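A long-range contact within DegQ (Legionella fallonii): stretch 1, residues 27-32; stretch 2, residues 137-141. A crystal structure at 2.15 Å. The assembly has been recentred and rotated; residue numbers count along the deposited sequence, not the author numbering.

Stretch 1 (27-32) NIMPAI
Stretch 2, residues 137-141: LKSLV

No direct hydrogen bond joins these two stretches, although they pass backbone against backbone; the polar link is a single water. That water donates to P30 O at 2.8 Å and accepts from K138 N at 3.1 Å, tying together two main-chain groups that do not reach each other. It also lies beside an otherwise awkward pairing, since the carbonyl oxygens P30 O and K138 O stand 3.9 Å apart. K138 O has a softer partner in A31 CA, which approaches it to 3.5 Å with an angle of 141° at the hydrogen, a geometry consistent with a CA-H...O contact.

Stretch 1 is a compact turn. N27 (phi/psi -78/-21) and I28 (-100/-19) are helical, and M29 (-48/-40), P30 (-61/-9) and A31 (-87/-16) form a 3-10 segment before I32 opens to -99/124. Two backbone hydrogen bonds fix this path: A31 N to I28 O, 2.8 Å, and I32 N to M29 O, 3.1 Å. Proline has no amide hydrogen to give, and here its ring, with C-gamma exo pucker, contributes surface instead.

Stretch 2 has no regular helix or strand, but its torsions are extended: L137 -103/139, K138 -116/146, S139 -119/-161, L140 -141/166 and V141 -62/130. The register places A31 CA 4.6 Å from S139 CA and I28 CA 5.5 Å from L140 CA, so the chain numbering rises in opposite senses through these pairs.

The close approach at A31 is matched by its small side chain. Its CB points toward stretch 2, 3.8 Å from S139 CA and 4.0 Å from L140 CG. S139 (chi1 -159°, t) turns its CB away, leaving its backbone to face A31 while its OG is hydrogen-bonded elsewhere in the structure.

L140 points toward stretch 1 and has the largest covered area, 61 Å² of the 275 Å² buried in total over both sides. Its chi1 of 29° and chi2 of 22° both lie between wells. Besides meeting A31, it packs against buried I28, whose CG2 is 4.0 Å from L140 CB; I28 is p,t (68°, 158°), with its CA-to-CB bond sideways.

K138 also starts toward stretch 1, its CB 3.9 Å from P30 CB, but its end leads away (chi1 -94°, chi2 130°, chi3 -156°, chi4 94°). The aliphatic base of the lysine thus covers the proline, while the charged amine stays clear of the apolar contact.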

# COMPACT_ATOMS: atom_id res chain seq x y z
N ASN B 27 -47.37 33.78 -14.73
CA ASN B 27 -47.32 35.23 -14.54
C ASN B 27 -46.14 35.74 -13.71
O ASN B 27 -45.79 36.87 -13.81
CB ASN B 27 -48.65 35.71 -13.95
CG ASN B 27 -49.80 35.75 -14.98
OD1 ASN B 27 -50.97 35.67 -14.61
ND2 ASN B 27 -49.47 35.90 -16.28
N ILE B 28 -45.52 34.89 -12.91
CA ILE B 28 -44.40 35.32 -12.06
C ILE B 28 -43.04 34.95 -12.65
O ILE B 28 -42.01 35.53 -12.31
CB ILE B 28 -44.59 34.77 -10.64
CG1 ILE B 28 -44.44 33.25 -10.59
CG2 ILE B 28 -45.98 35.15 -10.16
CD1 ILE B 28 -44.07 32.68 -9.17
N MET B 29 -43.01 34.01 -13.57
CA MET B 29 -41.76 33.62 -14.24
C MET B 29 -40.91 34.78 -14.76
O MET B 29 -39.71 34.73 -14.66
CB MET B 29 -42.03 32.70 -15.43
CG MET B 29 -42.26 31.24 -15.09
SD MET B 29 -42.52 30.31 -16.68
CE MET B 29 -43.66 28.97 -16.19
N PRO B 30 -41.52 35.82 -15.35
CA PRO B 30 -40.60 36.90 -15.76
C PRO B 30 -39.79 37.56 -14.63
O PRO B 30 -38.86 38.32 -14.91
CB PRO B 30 -41.49 37.91 -16.45
CG PRO B 30 -42.78 37.15 -16.78
CD PRO B 30 -42.91 36.04 -15.80
N ALA B 31 -40.10 37.26 -13.37
CA ALA B 31 -39.41 37.90 -12.26
C ALA B 31 -38.14 37.13 -11.92
O ALA B 31 -37.29 37.65 -11.20
CB ALA B 31 -40.31 38.02 -11.07
N ILE B 32 -38.03 35.89 -12.39
CA ILE B 32 -36.98 34.97 -11.99
C ILE B 32 -35.88 34.98 -13.05
O ILE B 32 -36.16 34.74 -14.23
CB ILE B 32 -37.48 33.57 -11.96
CG1 ILE B 32 -38.81 33.48 -11.18
CG2 ILE B 32 -36.42 32.61 -11.29
CD1 ILE B 32 -38.79 34.08 -9.81
N LEU B 137 -39.39 45.49 -17.11
CA LEU B 137 -39.05 44.55 -16.07
C LEU B 137 -40.31 44.21 -15.30
O LEU B 137 -41.13 45.08 -15.04
CB LEU B 137 -37.96 45.14 -15.16
CG LEU B 137 -36.53 44.55 -15.23
CD1 LEU B 137 -35.98 44.22 -16.59
CD2 LEU B 137 -35.60 45.47 -14.49
N LYS B 138 -40.47 42.93 -14.97
CA LYS B 138 -41.58 42.46 -14.16
C LYS B 138 -41.13 41.88 -12.83
O LYS B 138 -40.08 41.27 -12.73
CB LYS B 138 -42.40 41.41 -14.93
CG LYS B 138 -43.59 42.00 -15.69
CD LYS B 138 -43.65 41.53 -17.16
CE LYS B 138 -44.44 42.52 -18.04
NZ LYS B 138 -43.55 43.53 -18.71
N SER B 139 -41.97 42.08 -11.81
CA SER B 139 -41.81 41.46 -10.50
C SER B 139 -43.03 40.61 -10.22
O SER B 139 -43.70 40.18 -11.14
CB SER B 139 -41.60 42.52 -9.40
OG SER B 139 -40.99 41.99 -8.22
N LEU B 140 -43.23 40.29 -8.94
CA LEU B 140 -44.36 39.50 -8.44
C LEU B 140 -44.82 40.11 -7.12
O LEU B 140 -44.06 40.83 -6.49
CB LEU B 140 -43.97 38.01 -8.18
CG LEU B 140 -42.55 37.52 -7.79
CD1 LEU B 140 -41.67 38.51 -7.18
CD2 LEU B 140 -42.62 36.31 -6.94
N VAL B 141 -46.01 39.71 -6.66
CA VAL B 141 -46.49 40.10 -5.34
C VAL B 141 -45.60 39.57 -4.21
O VAL B 141 -45.24 38.37 -4.16
CB VAL B 141 -47.91 39.59 -5.10
CG1 VAL B 141 -48.32 39.90 -3.67
CG2 VAL B 141 -48.88 40.20 -6.11
O HOH W 1 -38.42 40.90 -16.02